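Local structure of FeoA (Thermococcus thioreducens, 3E19) at residues Asp14-Gly23 with Ala69-Leu77; Met34-Leu45 with Ile55-Ile64. The protein is a small SH3-like beta-barrel protein of the FeoA family that probably binds metal and regulates iron uptake. All coordinates share one frame; numbering follows the deposited sequence.

Overall arrangement
Both contacts build the single antiparallel sheet that curls into the small SH3-like barrel of the FeoA domain. Contact 1 pairs strand 15-21 with the C-terminal strand 72-76, and contact 2 lies between them in sequence, joining the turn after helix 24-32 and strand 41-46 to strands 53-57 and 60-64. Their centres are about 10 Å apart. Strands 15-21 and 41-46 are neighbours in the sheet, and the contacts meet there: Val18 N lies 2.9 Å from Ala40 O and Val18 O 2.8 Å from Gly39 N, both probable hydrogen bonds. Contact 1 thus brings the C-terminus back beside an early strand, while other subunits pack against contact 2.

Contact 1. Residues Asp14-Gly23 with Ala69-Leu77; sequences DKGIVVNILG and AGRVMVRKL
With Arg75 CG between its backbone N and carbonyl carbon (chi1 61°) and Val19 CG1 beside its own N (chi1 -67°), the arginine's aliphatic stem crosses the valine methyl at about a right angle, Arg75 CG to Val19 CG1 3.5 Å. The second valine methyl, CG2, packs on Met73 CB at 3.7 Å. Val19 and Asn20 both face Met73, a classic beta bulge. Met73 O takes a nearly straight bond from Val19 N (2.8 Å, 173°) and a weak one from Asn20 N, while Met73 N gives to Asn20 O. Beyond the bulge Leu22 CD2 lies 3.9 Å from Met73 CG, and Leu22 N bonds to Arg71 O; Arg71 NH1 adds a weak bond to Leu22 O. At the other end Leu77 CD2 packs on Ile17 CD1 at 3.8 Å. Gly16 lies close to Val74 CG1, where a CB would clash. Lys76 NZ makes a long salt bridge to Asp14 OD2 (3.7 Å), an oxygen also bonded by Gly11 N. Val18, Val72 and Val74 share the buried face, with Val72 against Leu31 of helix 24-32 and Val74 against Ile42 of strand 41-46; Met73, on the other face, touches Val4 and Pro6 of strand 4-6.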
loop_
_atom_site.group_PDB
_atom_site.type_symbol
_atom_site.label_atom_id
_atom_site.label_comp_id
_atom_site.label_asym_id
_atom_site.label_seq_id
_atom_site.Cartn_x
_atom_site.Cartn_y
_atom_site.Cartn_z
ATOM N N ASP C 14 6.126 -6.432 -31.159
ATOM C CA ASP C 14 7.478 -5.861 -31.344
ATOM C C ASP C 14 8.229 -5.835 -30.020
ATOM O O ASP C 14 7.626 -5.593 -28.949
ATOM C CB ASP C 14 7.444 -4.430 -31.854
ATOM C CG ASP C 14 6.845 -4.302 -33.223
ATOM O OD1 ASP C 14 6.678 -5.339 -33.897
ATOM O OD2 ASP C 14 6.515 -3.152 -33.607
ATOM N N LYS C 15 9.537 -6.070 -30.096
ATOM C CA LYS C 15 10.445 -5.880 -28.978
ATOM C C LYS C 15 11.608 -5.019 -29.425
ATOM O O LYS C 15 12.077 -5.138 -30.564
ATOM C CB LYS C 15 11.093 -7.188 -28.551
ATOM C CG LYS C 15 10.196 -8.283 -28.088
ATOM C CD LYS C 15 11.068 -9.469 -27.631
ATOM C CE LYS C 15 12.007 -9.088 -26.462
ATOM N NZ LYS C 15 12.220 -10.173 -25.418
ATOM N N GLY C 16 12.137 -4.243 -28.505
ATOM C CA GLY C 16 13.303 -3.450 -28.790
ATOM C C GLY C 16 14.005 -2.921 -27.541
ATOM O O GLY C 16 13.572 -3.146 -26.404
ATOM N N ILE C 17 15.053 -2.167 -27.782
ATOM C CA ILE C 17 15.888 -1.587 -26.736
ATOM C C ILE C 17 15.785 -0.088 -26.874
ATOM O O ILE C 17 15.999 0.461 -27.962
ATOM C CB ILE C 17 17.390 -2.011 -26.889
ATOM C CG1 ILE C 17 17.548 -3.503 -26.892
ATOM C CG2 ILE C 17 18.260 -1.401 -25.765
ATOM C CD1 ILE C 17 18.936 -3.969 -27.421
ATOM N N VAL C 18 15.493 0.603 -25.786
ATOM C CA VAL C 18 15.438 2.052 -25.823
ATOM C C VAL C 18 16.824 2.623 -26.099
ATOM O O VAL C 18 17.808 2.230 -25.442
ATOM C CB VAL C 18 14.938 2.647 -24.488
ATOM C CG1 VAL C 18 14.918 4.161 -24.568
ATOM C CG2 VAL C 18 13.587 2.029 -24.090
ATOM N N VAL C 19 16.892 3.582 -27.020
ATOM C CA VAL C 19 18.170 4.152 -27.427
ATOM C C VAL C 19 18.260 5.598 -26.996
ATOM O O VAL C 19 19.347 6.043 -26.692
ATOM C CB VAL C 19 18.480 3.993 -28.959
ATOM C CG1 VAL C 19 18.684 2.527 -29.295
ATOM C CG2 VAL C 19 17.431 4.654 -29.874
ATOM N N ASN C 20 17.141 6.295 -26.909
ATOM C CA ASN C 20 17.128 7.722 -26.643
ATOM C C ASN C 20 15.775 8.160 -26.148
ATOM O O ASN C 20 14.796 7.659 -26.613
ATOM C CB ASN C 20 17.375 8.487 -27.926
ATOM C CG ASN C 20 17.849 9.899 -27.691
ATOM O OD1 ASN C 20 19.039 10.127 -27.415
ATOM N ND2 ASN C 20 16.961 10.856 -27.878
ATOM N N ILE C 21 15.749 9.100 -25.224
ATOM C CA ILE C 21 14.538 9.738 -24.786
ATOM C C ILE C 21 14.603 11.173 -25.302
ATOM O O ILE C 21 15.557 11.865 -25.000
ATOM C CB ILE C 21 14.482 9.784 -23.236
ATOM C CG1 ILE C 21 14.547 8.389 -22.634
ATOM C CG2 ILE C 21 13.228 10.526 -22.770
ATOM C CD1 ILE C 21 13.547 7.387 -23.212
ATOM N N LEU C 22 13.615 11.612 -26.077
ATOM C CA LEU C 22 13.577 12.983 -26.620
ATOM C C LEU C 22 12.927 13.917 -25.603
ATOM O O LEU C 22 11.907 13.579 -25.045
ATOM C CB LEU C 22 12.761 13.046 -27.929
ATOM C CG LEU C 22 13.066 11.958 -28.997
ATOM C CD1 LEU C 22 12.104 11.984 -30.190
ATOM C CD2 LEU C 22 14.515 11.999 -29.471
ATOM N N GLY C 23 13.539 15.080 -25.353
ATOM C CA GLY C 23 12.887 16.169 -24.607
ATOM C C GLY C 23 13.404 16.549 -23.229
ATOM O O GLY C 23 12.718 17.247 -22.460
ATOM N N ALA C 69 4.858 8.286 -25.812
ATOM C CA ALA C 69 5.527 7.197 -26.509
ATOM C C ALA C 69 6.331 7.652 -27.759
ATOM O O ALA C 69 7.343 7.052 -28.098
ATOM C CB ALA C 69 4.523 6.124 -26.875
ATOM N N GLY C 70 5.930 8.750 -28.385
ATOM C CA GLY C 70 6.713 9.395 -29.425
ATOM C C GLY C 70 8.080 9.903 -29.018
ATOM O O GLY C 70 8.964 10.110 -29.859
ATOM N N ARG C 71 8.270 10.124 -27.730
ATOM C CA ARG C 71 9.545 10.520 -27.203
ATOM C C ARG C 71 10.506 9.381 -26.912
ATOM O O ARG C 71 11.672 9.657 -26.564
ATOM C CB ARG C 71 9.396 11.271 -25.883
ATOM C CG ARG C 71 8.425 12.394 -25.918
ATOM C CD ARG C 71 8.809 13.569 -26.751
ATOM N NE ARG C 71 8.027 14.675 -26.188
ATOM C CZ ARG C 71 8.516 15.805 -25.672
ATOM N NH1 ARG C 71 9.818 16.074 -25.691
ATOM N NH2 ARG C 71 7.671 16.708 -25.177
ATOM N N VAL C 72 10.046 8.128 -27.014
ATOM C CA VAL C 72 10.892 6.998 -26.734
ATOM C C VAL C 72 11.437 6.414 -28.065
ATOM O O VAL C 72 10.674 5.865 -28.834
ATOM C CB VAL C 72 10.156 5.949 -25.910
ATOM C CG1 VAL C 72 11.067 4.805 -25.554
ATOM C CG2 VAL C 72 9.574 6.565 -24.678
ATOM N N MET C 73 12.736 6.545 -28.354
ATOM C CA MET C 73 13.286 5.971 -29.600
ATOM C C MET C 73 13.826 4.593 -29.302
ATOM O O MET C 73 14.614 4.400 -28.363
ATOM C CB MET C 73 14.439 6.860 -30.163
ATOM C CG MET C 73 14.000 8.250 -30.556
ATOM S SD MET C 73 12.662 8.196 -31.791
ATOM C CE MET C 73 13.456 6.993 -32.942
ATOM N N VAL C 74 13.450 3.629 -30.097
ATOM C CA VAL C 74 13.715 2.252 -29.776
ATOM C C VAL C 74 14.427 1.643 -30.981
ATOM O O VAL C 74 14.033 1.902 -32.131
ATOM C CB VAL C 74 12.403 1.530 -29.497
ATOM C CG1 VAL C 74 12.610 0.050 -29.136
ATOM C CG2 VAL C 74 11.683 2.262 -28.366
ATOM N N ARG C 75 15.446 0.839 -30.729
ATOM C CA ARG C 75 15.964 -0.034 -31.784
ATOM C C ARG C 75 15.298 -1.397 -31.690
ATOM O O ARG C 75 15.342 -2.032 -30.647
ATOM C CB ARG C 75 17.470 -0.165 -31.700
ATOM C CG ARG C 75 18.066 -0.755 -30.429
ATOM C CD ARG C 75 19.613 -0.676 -30.573
ATOM N NE ARG C 75 20.138 -1.598 -31.582
ATOM C CZ ARG C 75 21.387 -1.571 -32.077
ATOM N NH1 ARG C 75 21.741 -2.488 -32.968
ATOM N NH2 ARG C 75 22.252 -0.600 -31.756
ATOM N N LYS C 76 14.629 -1.806 -32.770
ATOM C CA LYS C 76 13.924 -3.086 -32.813
ATOM C C LYS C 76 14.902 -4.227 -32.776
ATOM O O LYS C 76 16.029 -4.135 -33.310
ATOM C CB LYS C 76 13.067 -3.196 -34.069
ATOM C CG LYS C 76 11.857 -2.266 -34.007
ATOM C CD LYS C 76 10.997 -2.292 -35.304
ATOM C CE LYS C 76 9.938 -3.389 -35.269
ATOM N NZ LYS C 76 8.941 -3.194 -36.406
ATOM N N LEU C 77 14.473 -5.310 -32.152
ATOM C CA LEU C 77 15.317 -6.491 -32.031
ATOM C C LEU C 77 14.970 -7.547 -33.079
ATOM O O LEU C 77 13.862 -7.524 -33.622
ATOM C CB LEU C 77 15.218 -7.060 -30.624
ATOM C CG LEU C 77 16.113 -6.267 -29.684
ATOM C CD1 LEU C 77 15.825 -6.696 -28.257
ATOM C CD2 LEU C 77 17.626 -6.433 -30.065
HETATM O O HOH W 1 10.666 -7.026 -32.525
#

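Contact 2. Residues Met34-Leu45 with Ile55-Ile64; sequences MGLTPGATIQVL and ISVGGVRFAI
Met34 lays its CG over one face of the Phe62 ring, 3.9 Å from the centroid and 26° off the normal, a CH-pi contact; SD stands obliquely to the same ring in a Met-aromatic contact. With chi3 bent to -79°, Met34 carries CE to Ile64 CD1. Were Phe62 replaced by an alanine, Met34 CG would probably lose the aromatic face beneath it and the thioether would be freer to turn. Packing is tight where Ile42 CD1 crosses Ile55 obliquely, 3.4 Å from Ile55 CG2, closer than usual carbon contact. Leu36 CD1 meets Ile55 CD1 and Ile64 CD1 tip to tip, at 3.8 and 3.7 Å, and Val57 CG2 lies beside Met34 O. The solvent side is looser: Leu45 CD1 crosses the exposed Arg61 side chain, 3.6 Å from its CD, and the guanidinium makes a long, weak ion pair with Glu46. The backbones of Gln43 and Ser56 exchange two bonds, Gln43 N to Ser56 O at 3.0 Å and Ser56 N to Gln43 O at 2.8 Å. A Schellman motif with Gly35 as C-prime ends the preceding helix, and the three antiparallel strands curl around the apolar core of an SH3-like barrel.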
loop_
_atom_site.group_PDB
_atom_site.type_symbol
_atom_site.label_atom_id
_atom_site.label_comp_id
_atom_site.label_asym_id
_atom_site.label_seq_id
_atom_site.Cartn_x
_atom_site.Cartn_y
_atom_site.Cartn_z
ATOM N N MET C 34 8.407 4.306 -15.806
ATOM C CA MET C 34 7.879 3.116 -16.515
ATOM C C MET C 34 9.032 2.263 -17.007
ATOM O O MET C 34 8.869 1.403 -17.894
ATOM C CB MET C 34 7.009 3.534 -17.697
ATOM C CG MET C 34 5.614 4.009 -17.300
ATOM S SD MET C 34 4.633 4.604 -18.737
ATOM C CE MET C 34 5.386 6.217 -18.887
ATOM N N GLY C 35 10.212 2.526 -16.444
ATOM C CA GLY C 35 11.432 1.801 -16.806
ATOM C C GLY C 35 12.021 2.234 -18.147
ATOM O O GLY C 35 12.974 1.612 -18.632
ATOM N N LEU C 36 11.474 3.299 -18.758
ATOM C CA LEU C 36 11.904 3.732 -20.099
ATOM C C LEU C 36 13.082 4.726 -20.016
ATOM O O LEU C 36 12.912 5.943 -19.836
ATOM C CB LEU C 36 10.724 4.252 -20.894
ATOM C CG LEU C 36 9.596 3.265 -21.109
ATOM C CD1 LEU C 36 8.325 3.970 -21.628
ATOM C CD2 LEU C 36 10.081 2.138 -22.034
ATOM N N THR C 37 14.269 4.127 -20.055
ATOM C CA THR C 37 15.565 4.768 -20.036
ATOM C C THR C 37 16.455 4.003 -21.053
ATOM O O THR C 37 16.195 2.831 -21.331
ATOM C CB THR C 37 16.190 4.657 -18.582
ATOM O OG1 THR C 37 17.352 5.414 -18.482
ATOM C CG2 THR C 37 16.570 3.293 -18.253
ATOM N N PRO C 38 17.489 4.657 -21.604
ATOM C CA PRO C 38 18.339 3.937 -22.531
ATOM C C PRO C 38 18.892 2.628 -22.016
ATOM O O PRO C 38 19.407 2.533 -20.896
ATOM C CB PRO C 38 19.410 4.973 -22.897
ATOM C CG PRO C 38 18.700 6.237 -22.791
ATOM C CD PRO C 38 17.927 6.058 -21.488
ATOM N N GLY C 39 18.673 1.591 -22.812
ATOM C CA GLY C 39 19.152 0.247 -22.567
ATOM C C GLY C 39 18.104 -0.708 -22.073
ATOM O O GLY C 39 18.283 -1.887 -22.143
ATOM N N ALA C 40 16.993 -0.211 -21.543
ATOM C CA ALA C 40 15.874 -1.070 -21.179
ATOM C C ALA C 40 15.249 -1.704 -22.414
ATOM O O ALA C 40 15.246 -1.090 -23.480
ATOM C CB ALA C 40 14.789 -0.249 -20.363
ATOM N N THR C 41 14.717 -2.931 -22.244
ATOM C CA THR C 41 14.018 -3.668 -23.290
ATOM C C THR C 41 12.521 -3.548 -23.055
ATOM O O THR C 41 12.032 -3.600 -21.933
ATOM C CB THR C 41 14.479 -5.125 -23.336
ATOM O OG1 THR C 41 15.888 -5.150 -23.598
ATOM C CG2 THR C 41 13.739 -5.955 -24.385
ATOM N N ILE C 42 11.820 -3.305 -24.134
ATOM C CA ILE C 42 10.402 -3.110 -24.108
ATOM C C ILE C 42 9.759 -4.115 -25.062
ATOM O O ILE C 42 10.299 -4.387 -26.146
ATOM C CB ILE C 42 10.056 -1.610 -24.436
ATOM C CG1 ILE C 42 8.582 -1.419 -24.790
ATOM C CG2 ILE C 42 10.886 -1.023 -25.540
ATOM C CD1 ILE C 42 8.181 -0.033 -24.565
ATOM N N GLN C 43 8.634 -4.685 -24.634
ATOM C CA GLN C 43 7.735 -5.379 -25.527
ATOM C C GLN C 43 6.403 -4.696 -25.583
ATOM O O GLN C 43 5.823 -4.345 -24.552
ATOM C CB GLN C 43 7.492 -6.819 -25.108
ATOM C CG GLN C 43 6.723 -7.617 -26.187
ATOM C CD GLN C 43 6.381 -9.022 -25.716
ATOM O OE1 GLN C 43 5.469 -9.681 -26.252
ATOM N NE2 GLN C 43 7.079 -9.475 -24.678
ATOM N N VAL C 44 5.917 -4.536 -26.807
ATOM C CA VAL C 44 4.633 -3.948 -27.037
ATOM C C VAL C 44 3.617 -5.082 -27.011
ATOM O O VAL C 44 3.789 -6.076 -27.729
ATOM C CB VAL C 44 4.611 -3.231 -28.352
ATOM C CG1 VAL C 44 3.217 -2.594 -28.567
ATOM C CG2 VAL C 44 5.765 -2.190 -28.331
ATOM N N LEU C 45 2.613 -4.933 -26.147
ATOM C CA LEU C 45 1.593 -5.967 -25.931
ATOM C C LEU C 45 0.283 -5.653 -26.649
ATOM O O LEU C 45 -0.366 -6.552 -27.125
ATOM C CB LEU C 45 1.304 -6.132 -24.442
ATOM C CG LEU C 45 2.460 -6.506 -23.520
ATOM C CD1 LEU C 45 1.915 -6.851 -22.170
ATOM C CD2 LEU C 45 3.247 -7.678 -24.048
ATOM N N ILE C 55 2.613 -1.781 -22.784
ATOM C CA ILE C 55 3.945 -2.351 -22.879
ATOM C C ILE C 55 4.303 -3.171 -21.649
ATOM O O ILE C 55 3.702 -3.040 -20.579
ATOM C CB ILE C 55 5.053 -1.245 -23.055
ATOM C CG1 ILE C 55 5.112 -0.336 -21.815
ATOM C CG2 ILE C 55 4.775 -0.368 -24.301
ATOM C CD1 ILE C 55 6.227 0.788 -21.800
ATOM N N SER C 56 5.349 -3.974 -21.807
ATOM C CA SER C 56 5.966 -4.682 -20.719
ATOM C C SER C 56 7.462 -4.324 -20.682
ATOM O O SER C 56 8.163 -4.406 -21.715
ATOM C CB SER C 56 5.756 -6.164 -20.947
ATOM O OG SER C 56 6.569 -6.934 -20.106
ATOM N N VAL C 57 7.919 -3.894 -19.505
ATOM C CA VAL C 57 9.330 -3.513 -19.224
ATOM C C VAL C 57 9.773 -4.245 -17.960
ATOM O O VAL C 57 9.182 -4.078 -16.908
ATOM C CB VAL C 57 9.513 -1.994 -19.063
ATOM C CG1 VAL C 57 11.028 -1.607 -19.067
ATOM C CG2 VAL C 57 8.837 -1.278 -20.174
ATOM N N GLY C 58 10.774 -5.122 -18.100
ATOM C CA GLY C 58 11.281 -5.894 -16.980
ATOM C C GLY C 58 10.223 -6.741 -16.335
ATOM O O GLY C 58 10.233 -6.920 -15.098
ATOM N N GLY C 59 9.302 -7.246 -17.159
ATOM C CA GLY C 59 8.170 -7.997 -16.689
ATOM C C GLY C 59 7.038 -7.211 -16.051
ATOM O O GLY C 59 6.145 -7.814 -15.492
ATOM N N VAL C 60 7.053 -5.883 -16.117
ATOM C CA VAL C 60 6.008 -5.077 -15.533
ATOM C C VAL C 60 5.225 -4.375 -16.652
ATOM O O VAL C 60 5.836 -3.793 -17.578
ATOM C CB VAL C 60 6.589 -4.017 -14.550
ATOM C CG1 VAL C 60 5.476 -3.129 -13.985
ATOM C CG2 VAL C 60 7.445 -4.719 -13.443
ATOM N N ARG C 61 3.887 -4.409 -16.547
ATOM C CA ARG C 61 3.021 -3.828 -17.567
ATOM C C ARG C 61 2.661 -2.365 -17.292
ATOM O O ARG C 61 2.279 -1.998 -16.180
ATOM C CB ARG C 61 1.752 -4.697 -17.773
ATOM C CG ARG C 61 2.128 -6.093 -18.317
ATOM C CD ARG C 61 0.917 -6.999 -18.721
ATOM N NE ARG C 61 -0.375 -6.303 -18.861
ATOM C CZ ARG C 61 -1.355 -6.693 -19.692
ATOM N NH1 ARG C 61 -2.506 -6.022 -19.743
ATOM N NH2 ARG C 61 -1.189 -7.745 -20.491
ATOM N N PHE C 62 2.752 -1.544 -18.334
ATOM C CA PHE C 62 2.383 -0.156 -18.264
ATOM C C PHE C 62 1.531 0.235 -19.457
ATOM O O PHE C 62 1.713 -0.282 -20.544
ATOM C CB PHE C 62 3.646 0.736 -18.241
ATOM C CG PHE C 62 4.422 0.614 -16.999
ATOM C CD1 PHE C 62 3.957 1.215 -15.829
ATOM C CD2 PHE C 62 5.603 -0.140 -16.961
ATOM C CE1 PHE C 62 4.652 1.068 -14.623
ATOM C CE2 PHE C 62 6.297 -0.264 -15.761
ATOM C CZ PHE C 62 5.809 0.358 -14.596
ATOM N N ALA C 63 0.662 1.218 -19.266
ATOM C CA ALA C 63 -0.032 1.889 -20.378
ATOM C C ALA C 63 0.658 3.212 -20.594
ATOM O O ALA C 63 0.975 3.947 -19.618
ATOM C CB ALA C 63 -1.479 2.133 -20.037
ATOM N N ILE C 64 0.910 3.535 -21.853
ATOM C CA ILE C 64 1.495 4.801 -22.186
ATOM C C ILE C 64 0.698 5.439 -23.309
ATOM O O ILE C 64 0.132 4.740 -24.150
ATOM C CB ILE C 64 3.003 4.580 -22.582
ATOM C CG1 ILE C 64 3.716 5.899 -22.810
ATOM C CG2 ILE C 64 3.179 3.578 -23.778
ATOM C CD1 ILE C 64 5.279 5.727 -22.803
#